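Local coordinates for protein 2-hydroxyisobutyryl-CoA synthetase (Aquincola tertiaricarbonis, PDB 6HDY) that belongs to the ANL superfamily of AMP-binding enzymes, whose two domains, a large N-terminal and a small C-terminal one, close over a nucleotide-binding site, at residues A[257-263]-A[387-393]; A[319-325]-A[342-348]; A[366-370]-A[381-385]. Residue numbers count along the deposited sequence, not the author numbering.

Contact 1. Residues A[257-263]-A[387-393]; sequences VPGVKDR and DAALNQM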
loop_
_atom_site.group_PDB
_atom_site.type_symbol
_atom_site.label_atom_id
_atom_site.label_comp_id
_atom_site.label_asym_id
_atom_site.label_seq_id
_atom_site.Cartn_x
_atom_site.Cartn_y
_atom_site.Cartn_z
ATOM N N VAL A 257 -25.684 8.543 -2.919
ATOM C CA VAL A 257 -26.819 7.906 -2.250
ATOM C C VAL A 257 -27.338 8.869 -1.159
ATOM O O VAL A 257 -26.587 9.224 -0.248
ATOM C CB VAL A 257 -26.494 6.463 -1.763
ATOM C CG1 VAL A 257 -27.583 5.911 -0.860
ATOM C CG2 VAL A 257 -26.269 5.531 -2.948
ATOM N N PRO A 258 -28.600 9.337 -1.318
ATOM C CA PRO A 258 -29.191 10.349 -0.403
ATOM C C PRO A 258 -28.779 10.354 1.090
ATOM O O PRO A 258 -28.034 11.269 1.496
ATOM C CB PRO A 258 -30.680 10.091 -0.560
ATOM C CG PRO A 258 -30.811 9.723 -2.000
ATOM C CD PRO A 258 -29.549 8.999 -2.399
ATOM N N GLY A 259 -29.264 9.383 1.883
ATOM C CA GLY A 259 -28.965 9.273 3.314
ATOM C C GLY A 259 -27.529 8.934 3.684
ATOM O O GLY A 259 -27.088 9.226 4.798
ATOM N N VAL A 260 -26.792 8.292 2.761
ATOM C CA VAL A 260 -25.389 7.917 2.959
ATOM C C VAL A 260 -24.523 9.173 2.832
ATOM O O VAL A 260 -23.720 9.440 3.731
ATOM C CB VAL A 260 -24.928 6.749 2.025
ATOM C CG1 VAL A 260 -23.442 6.448 2.198
ATOM C CG2 VAL A 260 -25.752 5.488 2.276
ATOM N N LYS A 261 -24.695 9.953 1.730
ATOM C CA LYS A 261 -23.920 11.188 1.499
ATOM C C LYS A 261 -24.100 12.180 2.667
ATOM O O LYS A 261 -23.113 12.715 3.185
ATOM C CB LYS A 261 -24.311 11.845 0.158
ATOM C CG LYS A 261 -23.353 12.963 -0.248
ATOM C CD LYS A 261 -23.881 13.849 -1.366
ATOM C CE LYS A 261 -22.766 14.729 -1.906
ATOM N NZ LYS A 261 -23.196 15.472 -3.114
ATOM N N ASP A 262 -25.367 12.393 3.089
ATOM C CA ASP A 262 -25.733 13.300 4.175
ATOM C C ASP A 262 -25.152 12.865 5.511
ATOM O O ASP A 262 -24.666 13.715 6.253
ATOM C CB ASP A 262 -27.263 13.500 4.230
ATOM C CG ASP A 262 -27.843 14.158 2.990
ATOM O OD1 ASP A 262 -27.053 14.684 2.164
ATOM O OD2 ASP A 262 -29.080 14.170 2.852
ATOM N N ARG A 263 -25.148 11.545 5.796
ATOM C CA ARG A 263 -24.547 10.998 7.023
ATOM C C ARG A 263 -23.042 11.252 7.070
ATOM O O ARG A 263 -22.530 11.645 8.116
ATOM C CB ARG A 263 -24.835 9.491 7.187
ATOM C CG ARG A 263 -26.117 9.202 7.971
ATOM C CD ARG A 263 -26.467 7.725 7.971
ATOM N NE ARG A 263 -27.773 7.467 8.581
ATOM C CZ ARG A 263 -27.962 6.785 9.711
ATOM N NH1 ARG A 263 -26.929 6.253 10.356
ATOM N NH2 ARG A 263 -29.189 6.617 10.195
ATOM N N ASP A 387 -30.234 0.407 1.058
ATOM C CA ASP A 387 -29.229 1.157 1.802
ATOM C C ASP A 387 -29.676 2.604 1.955
ATOM O O ASP A 387 -29.610 3.123 3.061
ATOM C CB ASP A 387 -27.867 1.091 1.080
ATOM C CG ASP A 387 -26.700 1.622 1.883
ATOM O OD1 ASP A 387 -26.649 1.353 3.101
ATOM O OD2 ASP A 387 -25.812 2.264 1.285
ATOM N N ALA A 388 -30.170 3.238 0.859
ATOM C CA ALA A 388 -30.660 4.612 0.832
ATOM C C ALA A 388 -31.858 4.829 1.764
ATOM O O ALA A 388 -31.859 5.802 2.521
ATOM C CB ALA A 388 -31.028 5.020 -0.587
ATOM N N ALA A 389 -32.862 3.917 1.721
ATOM C CA ALA A 389 -34.078 4.034 2.533
ATOM C C ALA A 389 -33.768 3.909 4.020
ATOM O O ALA A 389 -34.266 4.715 4.807
ATOM C CB ALA A 389 -35.100 2.989 2.112
ATOM N N LEU A 390 -32.901 2.944 4.395
ATOM C CA LEU A 390 -32.516 2.732 5.791
ATOM C C LEU A 390 -31.695 3.875 6.393
ATOM O O LEU A 390 -31.932 4.245 7.547
ATOM C CB LEU A 390 -31.770 1.409 5.971
ATOM C CG LEU A 390 -32.559 0.116 5.818
ATOM C CD1 LEU A 390 -31.663 -1.036 6.035
ATOM C CD2 LEU A 390 -33.707 0.017 6.832
ATOM N N ASN A 391 -30.741 4.436 5.608
ATOM C CA ASN A 391 -29.855 5.514 6.038
ATOM C C ASN A 391 -30.592 6.832 6.250
ATOM O O ASN A 391 -30.053 7.731 6.887
ATOM C CB ASN A 391 -28.635 5.674 5.086
ATOM C CG ASN A 391 -27.506 4.725 5.412
ATOM O OD1 ASN A 391 -26.633 5.019 6.242
ATOM N ND2 ASN A 391 -27.524 3.532 4.818
ATOM N N GLN A 392 -31.827 6.933 5.740
ATOM C CA GLN A 392 -32.666 8.125 5.884
ATOM C C GLN A 392 -33.573 8.043 7.120
ATOM O O GLN A 392 -34.466 8.880 7.296
ATOM C CB GLN A 392 -33.445 8.416 4.590
ATOM C CG GLN A 392 -32.601 9.191 3.589
ATOM C CD GLN A 392 -33.279 9.445 2.270
ATOM O OE1 GLN A 392 -33.803 8.531 1.617
ATOM N NE2 GLN A 392 -33.216 10.693 1.811
ATOM N N MET A 393 -33.294 7.056 7.997
ATOM C CA MET A 393 -34.025 6.787 9.243
ATOM C C MET A 393 -33.107 7.053 10.448
ATOM O O MET A 393 -32.008 6.483 10.521
ATOM C CB MET A 393 -34.529 5.333 9.293
ATOM C CG MET A 393 -35.388 4.919 8.120
ATOM S SD MET A 393 -36.133 3.289 8.393
ATOM C CE MET A 393 -37.376 3.727 9.714
#

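Contact 2. Residues A[319-325]-A[342-348]; sequences YGQRGTP and SGDLTLW. With 8LQ ([[(2~{R},3~{S},4~{R},5~{R})-5-(6-aminopurin-9-yl)-3,4-bis(oxidanyl)oxolan-2-yl]methoxy-oxidanyl-phosphoryl] (3~{S})-3-oxidanylbutanoate), chain C.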
loop_
_atom_site.group_PDB
_atom_site.type_symbol
_atom_site.label_atom_id
_atom_site.label_comp_id
_atom_site.label_asym_id
_atom_site.label_seq_id
_atom_site.Cartn_x
_atom_site.Cartn_y
_atom_site.Cartn_z
ATOM N N TYR A 319 -30.542 11.404 -23.428
ATOM C CA TYR A 319 -30.330 12.014 -22.113
ATOM C C TYR A 319 -31.642 12.041 -21.332
ATOM O O TYR A 319 -32.709 12.249 -21.911
ATOM C CB TYR A 319 -29.716 13.408 -22.237
ATOM C CG TYR A 319 -28.340 13.407 -22.862
ATOM C CD1 TYR A 319 -27.271 12.751 -22.250
ATOM C CD2 TYR A 319 -28.102 14.056 -24.069
ATOM C CE1 TYR A 319 -25.992 12.764 -22.815
ATOM C CE2 TYR A 319 -26.837 14.058 -24.652
ATOM C CZ TYR A 319 -25.783 13.416 -24.020
ATOM O OH TYR A 319 -24.537 13.456 -24.591
ATOM N N GLY A 320 -31.561 11.761 -20.042
ATOM C CA GLY A 320 -32.740 11.655 -19.188
ATOM C C GLY A 320 -33.178 10.212 -19.024
ATOM O O GLY A 320 -34.099 9.928 -18.258
ATOM N N GLN A 321 -32.512 9.289 -19.751
ATOM C CA GLN A 321 -32.791 7.853 -19.707
ATOM C C GLN A 321 -31.654 7.049 -19.037
ATOM O O GLN A 321 -30.503 7.497 -18.995
ATOM C CB GLN A 321 -33.151 7.311 -21.104
ATOM C CG GLN A 321 -34.081 6.091 -21.103
ATOM C CD GLN A 321 -35.245 6.229 -20.147
ATOM O OE1 GLN A 321 -36.091 7.122 -20.293
ATOM N NE2 GLN A 321 -35.287 5.371 -19.123
ATOM N N ARG A 322 -32.023 5.893 -18.446
ATOM C CA ARG A 322 -31.127 4.971 -17.749
ATOM C C ARG A 322 -30.489 3.988 -18.734
ATOM O O ARG A 322 -31.113 3.608 -19.728
ATOM C CB ARG A 322 -31.890 4.196 -16.655
ATOM C CG ARG A 322 -32.285 5.011 -15.424
ATOM C CD ARG A 322 -33.032 4.151 -14.411
ATOM N NE ARG A 322 -33.091 4.785 -13.088
ATOM C CZ ARG A 322 -33.167 4.126 -11.931
ATOM N NH1 ARG A 322 -33.211 4.790 -10.782
ATOM N NH2 ARG A 322 -33.185 2.795 -11.917
ATOM N N GLY A 323 -29.267 3.564 -18.437
ATOM C CA GLY A 323 -28.536 2.610 -19.268
ATOM C C GLY A 323 -27.239 2.131 -18.647
ATOM O O GLY A 323 -26.966 2.400 -17.473
ATOM N N THR A 324 -26.427 1.416 -19.430
ATOM C CA THR A 324 -25.172 0.891 -18.931
ATOM C C THR A 324 -23.956 1.663 -19.452
ATOM O O THR A 324 -23.806 1.819 -20.658
ATOM C CB THR A 324 -25.043 -0.642 -19.157
ATOM O OG1 THR A 324 -23.920 -1.105 -18.407
ATOM C CG2 THR A 324 -24.882 -1.038 -20.628
ATOM N N PRO A 325 -23.054 2.114 -18.561
ATOM C CA PRO A 325 -21.822 2.774 -19.036
ATOM C C PRO A 325 -20.893 1.831 -19.822
ATOM O O PRO A 325 -20.598 0.698 -19.406
ATOM C CB PRO A 325 -21.165 3.268 -17.743
ATOM C CG PRO A 325 -22.279 3.272 -16.701
ATOM C CD PRO A 325 -23.111 2.088 -17.083
ATOM N N SER A 342 -19.400 -1.988 -18.739
ATOM C CA SER A 342 -19.243 -1.929 -17.282
ATOM C C SER A 342 -20.118 -2.932 -16.575
ATOM O O SER A 342 -19.695 -3.517 -15.579
ATOM C CB SER A 342 -19.538 -0.531 -16.753
ATOM O OG SER A 342 -20.924 -0.247 -16.847
ATOM N N GLY A 343 -21.323 -3.120 -17.102
ATOM C CA GLY A 343 -22.347 -3.977 -16.522
ATOM C C GLY A 343 -23.072 -3.256 -15.399
ATOM O O GLY A 343 -23.778 -3.886 -14.610
ATOM N N ASP A 344 -22.894 -1.918 -15.317
ATOM C CA ASP A 344 -23.474 -1.068 -14.286
ATOM C C ASP A 344 -24.711 -0.376 -14.801
ATOM O O ASP A 344 -24.959 -0.396 -16.002
ATOM C CB ASP A 344 -22.440 -0.046 -13.792
ATOM C CG ASP A 344 -21.260 -0.687 -13.106
ATOM O OD1 ASP A 344 -21.479 -1.567 -12.256
ATOM O OD2 ASP A 344 -20.117 -0.303 -13.410
ATOM N N LEU A 345 -25.508 0.214 -13.891
ATOM C CA LEU A 345 -26.686 0.967 -14.273
ATOM C C LEU A 345 -26.537 2.411 -13.816
ATOM O O LEU A 345 -26.099 2.674 -12.693
ATOM C CB LEU A 345 -27.979 0.327 -13.725
ATOM C CG LEU A 345 -29.264 0.800 -14.366
ATOM C CD1 LEU A 345 -29.445 0.207 -15.749
ATOM C CD2 LEU A 345 -30.468 0.465 -13.496
ATOM N N THR A 346 -26.878 3.348 -14.706
ATOM C CA THR A 346 -26.843 4.784 -14.408
ATOM C C THR A 346 -27.906 5.516 -15.236
ATOM O O THR A 346 -28.575 4.918 -16.075
ATOM C CB THR A 346 -25.419 5.369 -14.634
ATOM O OG1 THR A 346 -25.312 6.630 -13.974
ATOM C CG2 THR A 346 -25.075 5.543 -16.110
ATOM N N LEU A 347 -28.038 6.812 -14.986
ATOM C CA LEU A 347 -28.859 7.750 -15.725
ATOM C C LEU A 347 -27.905 8.896 -16.043
ATOM O O LEU A 347 -27.148 9.342 -15.168
ATOM C CB LEU A 347 -30.052 8.262 -14.887
ATOM C CG LEU A 347 -31.086 9.099 -15.663
ATOM C CD1 LEU A 347 -32.469 8.854 -15.143
ATOM C CD2 LEU A 347 -30.790 10.579 -15.578
ATOM N N TRP A 348 -27.968 9.380 -17.287
ATOM C CA TRP A 348 -27.161 10.503 -17.747
ATOM C C TRP A 348 -28.039 11.617 -18.339
ATOM O O TRP A 348 -29.084 11.339 -18.935
ATOM C CB TRP A 348 -25.998 10.070 -18.694
ATOM C CG TRP A 348 -26.321 9.705 -20.131
ATOM C CD1 TRP A 348 -27.521 9.288 -20.645
ATOM C CD2 TRP A 348 -25.374 9.617 -21.206
ATOM N NE1 TRP A 348 -27.392 9.017 -21.989
ATOM C CE2 TRP A 348 -26.087 9.216 -22.360
ATOM C CE3 TRP A 348 -23.986 9.852 -21.308
ATOM C CZ2 TRP A 348 -25.454 9.018 -23.594
ATOM C CZ3 TRP A 348 -23.374 9.697 -22.537
ATOM C CH2 TRP A 348 -24.101 9.267 -23.660
HETATM N N9 8LQ C . -18.150 1.299 -8.559
HETATM C C8 8LQ C . -16.940 1.882 -8.570
HETATM N N7 8LQ C . -17.088 3.176 -8.310
HETATM C C5 8LQ C . -18.402 3.413 -8.160
HETATM C C6 8LQ C . -19.116 4.514 -7.837
HETATM N N6 8LQ C . -18.470 5.657 -7.673
HETATM N N1 8LQ C . -20.457 4.481 -7.717
HETATM C C2 8LQ C . -21.154 3.282 -7.886
HETATM N N3 8LQ C . -20.395 2.150 -8.144
HETATM C C4 8LQ C . -19.054 2.241 -8.307
HETATM C CAA 8LQ C . -10.619 1.439 -8.988
HETATM C CAZ 8LQ C . -11.859 2.292 -8.611
HETATM O OAE 8LQ C . -11.984 2.354 -7.193
HETATM C CAL 8LQ C . -13.167 1.723 -9.194
HETATM C CAS 8LQ C . -13.364 0.263 -8.766
HETATM O OAC 8LQ C . -13.775 0.004 -7.638
HETATM O OAQ 8LQ C . -12.971 -0.683 -9.694
HETATM P PBC 8LQ C . -13.354 -2.231 -9.575
HETATM O OAH 8LQ C . -12.616 -2.725 -8.258
HETATM O OAD 8LQ C . -12.986 -3.018 -10.766
HETATM O "O5'" 8LQ C . -14.923 -2.232 -9.393
HETATM C "C5'" 8LQ C . -15.682 -1.528 -10.374
HETATM C "C4'" 8LQ C . -17.146 -1.601 -10.026
HETATM O "O4'" 8LQ C . -17.360 -1.005 -8.719
HETATM C "C3'" 8LQ C . -17.861 -0.737 -10.976
HETATM O "O3'" 8LQ C . -18.175 -1.474 -12.191
HETATM C "C2'" 8LQ C . -19.107 -0.382 -10.162
HETATM O "O2'" 8LQ C . -20.053 -1.521 -10.090
HETATM C "C1'" 8LQ C . -18.502 -0.140 -8.798
#

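Contact 3. Residues A[366-370]-A[381-385]; sequences IFGRI and IYPSE. With 8LQ ([[(2~{R},3~{S},4~{R},5~{R})-5-(6-aminopurin-9-yl)-3,4-bis(oxidanyl)oxolan-2-yl]methoxy-oxidanyl-phosphoryl] (3~{S})-3-oxidanylbutanoate), chain C.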
loop_
_atom_site.group_PDB
_atom_site.type_symbol
_atom_site.label_atom_id
_atom_site.label_comp_id
_atom_site.label_asym_id
_atom_site.label_seq_id
_atom_site.Cartn_x
_atom_site.Cartn_y
_atom_site.Cartn_z
ATOM N N ILE A 366 -23.866 6.148 -9.953
ATOM C CA ILE A 366 -24.086 4.814 -10.467
ATOM C C ILE A 366 -24.831 4.022 -9.408
ATOM O O ILE A 366 -24.402 3.967 -8.248
ATOM C CB ILE A 366 -22.724 4.201 -10.946
ATOM C CG1 ILE A 366 -22.214 4.962 -12.194
ATOM C CG2 ILE A 366 -22.817 2.659 -11.190
ATOM C CD1 ILE A 366 -20.803 4.812 -12.515
ATOM N N PHE A 367 -25.974 3.438 -9.817
ATOM C CA PHE A 367 -26.899 2.705 -8.955
ATOM C C PHE A 367 -26.361 1.371 -8.442
ATOM O O PHE A 367 -26.688 0.953 -7.334
ATOM C CB PHE A 367 -28.249 2.514 -9.669
ATOM C CG PHE A 367 -28.820 3.769 -10.302
ATOM C CD1 PHE A 367 -28.990 4.932 -9.555
ATOM C CD2 PHE A 367 -29.219 3.776 -11.631
ATOM C CE1 PHE A 367 -29.533 6.083 -10.136
ATOM C CE2 PHE A 367 -29.762 4.928 -12.209
ATOM C CZ PHE A 367 -29.912 6.075 -11.459
ATOM N N GLY A 368 -25.557 0.712 -9.259
ATOM C CA GLY A 368 -24.985 -0.588 -8.934
ATOM C C GLY A 368 -24.749 -1.423 -10.167
ATOM O O GLY A 368 -24.968 -0.952 -11.282
ATOM N N ARG A 369 -24.289 -2.661 -9.963
ATOM C CA ARG A 369 -24.016 -3.657 -11.003
ATOM C C ARG A 369 -25.348 -4.311 -11.356
ATOM O O ARG A 369 -26.083 -4.721 -10.452
ATOM C CB ARG A 369 -23.011 -4.700 -10.467
ATOM C CG ARG A 369 -22.311 -5.519 -11.534
ATOM C CD ARG A 369 -20.862 -5.785 -11.175
ATOM N NE ARG A 369 -19.942 -5.071 -12.067
ATOM C CZ ARG A 369 -18.649 -4.886 -11.815
ATOM N NH1 ARG A 369 -18.111 -5.352 -10.692
ATOM N NH2 ARG A 369 -17.885 -4.222 -12.677
ATOM N N ILE A 370 -25.689 -4.374 -12.655
ATOM C CA ILE A 370 -26.943 -4.977 -13.113
ATOM C C ILE A 370 -27.129 -6.401 -12.533
ATOM O O ILE A 370 -28.250 -6.756 -12.172
ATOM C CB ILE A 370 -27.089 -4.910 -14.655
ATOM C CG1 ILE A 370 -27.211 -3.443 -15.127
ATOM C CG2 ILE A 370 -28.292 -5.760 -15.162
ATOM C CD1 ILE A 370 -27.004 -3.232 -16.601
ATOM N N ILE A 381 -35.149 -4.716 -7.770
ATOM C CA ILE A 381 -34.530 -3.983 -6.665
ATOM C C ILE A 381 -33.007 -4.047 -6.702
ATOM O O ILE A 381 -32.435 -5.133 -6.815
ATOM C CB ILE A 381 -35.086 -4.464 -5.274
ATOM C CG1 ILE A 381 -36.629 -4.490 -5.222
ATOM C CG2 ILE A 381 -34.508 -3.642 -4.105
ATOM C CD1 ILE A 381 -37.166 -5.617 -4.434
ATOM N N TYR A 382 -32.357 -2.873 -6.532
ATOM C CA TYR A 382 -30.914 -2.738 -6.405
ATOM C C TYR A 382 -30.574 -2.620 -4.918
ATOM O O TYR A 382 -31.285 -1.909 -4.211
ATOM C CB TYR A 382 -30.399 -1.529 -7.204
ATOM C CG TYR A 382 -30.144 -1.877 -8.652
ATOM C CD1 TYR A 382 -31.182 -1.889 -9.580
ATOM C CD2 TYR A 382 -28.881 -2.280 -9.081
ATOM C CE1 TYR A 382 -30.964 -2.248 -10.910
ATOM C CE2 TYR A 382 -28.646 -2.631 -10.414
ATOM C CZ TYR A 382 -29.693 -2.612 -11.325
ATOM O OH TYR A 382 -29.486 -2.975 -12.635
ATOM N N PRO A 383 -29.525 -3.311 -4.407
ATOM C CA PRO A 383 -29.189 -3.198 -2.971
ATOM C C PRO A 383 -29.028 -1.771 -2.444
ATOM O O PRO A 383 -29.339 -1.509 -1.271
ATOM C CB PRO A 383 -27.888 -3.998 -2.855
ATOM C CG PRO A 383 -27.957 -4.979 -3.970
ATOM C CD PRO A 383 -28.596 -4.233 -5.094
ATOM N N SER A 384 -28.585 -0.843 -3.321
ATOM C CA SER A 384 -28.382 0.568 -2.993
ATOM C C SER A 384 -29.686 1.302 -2.636
ATOM O O SER A 384 -29.633 2.318 -1.928
ATOM C CB SER A 384 -27.634 1.296 -4.108
ATOM O OG SER A 384 -28.413 1.332 -5.292
ATOM N N GLU A 385 -30.843 0.805 -3.136
ATOM C CA GLU A 385 -32.167 1.404 -2.860
ATOM C C GLU A 385 -32.571 1.143 -1.400
ATOM O O GLU A 385 -33.112 2.030 -0.746
ATOM C CB GLU A 385 -33.228 0.876 -3.831
ATOM C CG GLU A 385 -32.993 1.260 -5.290
ATOM C CD GLU A 385 -33.869 0.540 -6.304
ATOM O OE1 GLU A 385 -34.057 -0.689 -6.166
ATOM O OE2 GLU A 385 -34.342 1.200 -7.257
HETATM N N9 8LQ C . -18.150 1.299 -8.559
HETATM C C8 8LQ C . -16.940 1.882 -8.570
HETATM N N7 8LQ C . -17.088 3.176 -8.310
HETATM C C5 8LQ C . -18.402 3.413 -8.160
HETATM C C6 8LQ C . -19.116 4.514 -7.837
HETATM N N6 8LQ C . -18.470 5.657 -7.673
HETATM N N1 8LQ C . -20.457 4.481 -7.717
HETATM C C2 8LQ C . -21.154 3.282 -7.886
HETATM N N3 8LQ C . -20.395 2.150 -8.144
HETATM C C4 8LQ C . -19.054 2.241 -8.307
HETATM C CAA 8LQ C . -10.619 1.439 -8.988
HETATM C CAZ 8LQ C . -11.859 2.292 -8.611
HETATM O OAE 8LQ C . -11.984 2.354 -7.193
HETATM C CAL 8LQ C . -13.167 1.723 -9.194
HETATM C CAS 8LQ C . -13.364 0.263 -8.766
HETATM O OAC 8LQ C . -13.775 0.004 -7.638
HETATM O OAQ 8LQ C . -12.971 -0.683 -9.694
HETATM P PBC 8LQ C . -13.354 -2.231 -9.575
HETATM O OAH 8LQ C . -12.616 -2.725 -8.258
HETATM O OAD 8LQ C . -12.986 -3.018 -10.766
HETATM O "O5'" 8LQ C . -14.923 -2.232 -9.393
HETATM C "C5'" 8LQ C . -15.682 -1.528 -10.374
HETATM C "C4'" 8LQ C . -17.146 -1.601 -10.026
HETATM O "O4'" 8LQ C . -17.360 -1.005 -8.719
HETATM C "C3'" 8LQ C . -17.861 -0.737 -10.976
HETATM O "O3'" 8LQ C . -18.175 -1.474 -12.191
HETATM C "C2'" 8LQ C . -19.107 -0.382 -10.162
HETATM O "O2'" 8LQ C . -20.053 -1.521 -10.090
HETATM C "C1'" 8LQ C . -18.502 -0.140 -8.798
HETATM O O HOH W 1 -26.725 -1.457 -5.859
#

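Contact 1. Residues A[257-263]-A[387-393]
Asn-391 and Arg-263 have the most surface buried where helix 258-268 packs on helix 383-391, a helix-against-helix contact joining the N-terminal and C-terminal parts of this ANL-type enzyme. The axes of the short helical segments approach to 7.7 Å, with 52° between their N-to-C directions. Asn-391 lays CB on Gly-259 C (3.7 Å) and turns its amide back, ND2 donating to Asp-387 O (2.8 Å) in its own helix. Glycine suits position 259, where a CB would clash with Asn-391 C and Gln-392 CG; Gly-259 CA lies 4.6 Å from Gln-392 CA. Beside it Val-260 sets CG2 3.7 Å from Asn-391 ND2. Arg-263, long and bearing several donors, reaches the carbonyls near the end of helix 383-391: NE donates to Asn-391 O (2.9 Å), and NH2 more weakly to Met-393 O (2.8 Å), both at the guanidinium edge. Tyr-396 of strand 396-397 touches both Arg-263 and Asn-391, while Leu-390 and Ala-389 lie on helix 428-446.

Contact 2. Residues A[319-325]-A[342-348]
Strands 322-329 and 340-347 run antiparallel, the axes of their short segments 4.5 Å apart at the closest and strongly twisted, with 130° between their directions. Gly-323 and Thr-346 form a hydrogen-bonded pair, Gly-323 N donating to Thr-346 O (2.8 Å) and Thr-346 N to Gly-323 O (2.9 Å); Arg-322 and Leu-347 form the adjoining non-hydrogen-bonded pair, their CA atoms only 4.1 Å apart. Further out, Gly-320 N gives an almost straight bond to Trp-348 O (2.7 Å), at a positive phi that calls for glycine. Towards the other end Pro-325 has no N-H to offer, and Thr-324 OG1 donates to Asp-344 O (2.7 Å). Pro-325 O accepts from both Ser-342 N (3.0 Å) and Ser-342 OG (2.7 Å). Ser-342 OG also accepts from Asp-344 N (3.0 Å), an ST turn.

The two strands are a beta hairpin within an antiparallel sheet, and Asp-344, where the ST turn ends, lies beside the bound 8LQ. Its carboxylate takes both ribose hydroxyls, 8LQ O2' donating to Asp-344 OD1 and 8LQ O3' to Asp-344 OD2 (2.6 Å each), as an acidic residue does in related ANL enzymes. On one face of the sheet Arg-322 CG packs on Leu-347 CD1 (3.9 Å), while its guanidinium makes a cation-pi contact with Phe-367. Thr-346 places CG2 3.7 Å from Pro-325 CG and hydrogen-bonds through OG1 to Gly-365. Tyr-319 directs its ring edge at the face of Trp-348 (centroids of the Tyr-319 ring and Trp-348 five-membered ring 4.6 Å apart, planes at 50°), while indole NE1 bonds Val-317 O.

Contact 3. Residues A[366-370]-A[381-385]
The start of helix 383-391, the first in the C-terminal family region, meets strand 366-369, an edge of the antiparallel sheet bordering the 8LQ pocket, mainly through Tyr-382 and Ser-384. Tyr-382, just before the helix, adopts m (chi1 -85°) and lays its ring along the strand: Tyr-382 CE2 comes 3.3 Å from Arg-369 O, and Tyr-382 OH lies 3.3 Å from Ile-370 CA. A flat, long side chain suits this slot, and Gly-368 permits it, since a CB there would crowd Tyr-382 CD2; its phi of 150° also demands glycine. Ser-384, short and in p, turns OG to donate to Phe-367 O (2.7 Å). Phe-367 O also accepts from a water (2.8 Å to its O), which accepts from Ser-384 N (3.2 Å). Glu-385 reaches back, its OE1 accepting from Tyr-382 N (2.8 Å). Arg-369, with chi2 and chi3 off the usual wells, points away; 8LQ O3' lies over its guanidinium face, 2.8 Å from Arg-369 NH2, while Ile-366 O faces 8LQ C2 at 3.3 Å. Phe-367 begins toward the helix, but its ring leads away to pack on Leu-345 of strand 340-347 and Arg-322, while Ile-381 and Glu-385 rest on helix 428-446.

All three contacts are partly buried, but the centre of contact 1 is farthest from the centre of the chain (about 17 Å) and that of contact 3 nearest (about 12 Å). Contacts 2 and 3 share a sheet, in which strands 340-347 and 366-369 are neighbours: Gly-343 O and Ile-370 N are 2.8 Å apart, a probable hydrogen bond, and both contacts touch 8LQ. Contacts 1 and 3 share helix 383-391, opposite ends of which they use. Contact 2 buries the most surface (707 Å²) through a strand ladder; contact 1 (412 Å²) combines helix packing with arginine-to-carbonyl bonds; contact 3 (233 Å²) rests mainly on Tyr-382 against the strand, with Phe-367, and on Ser-384 and a water.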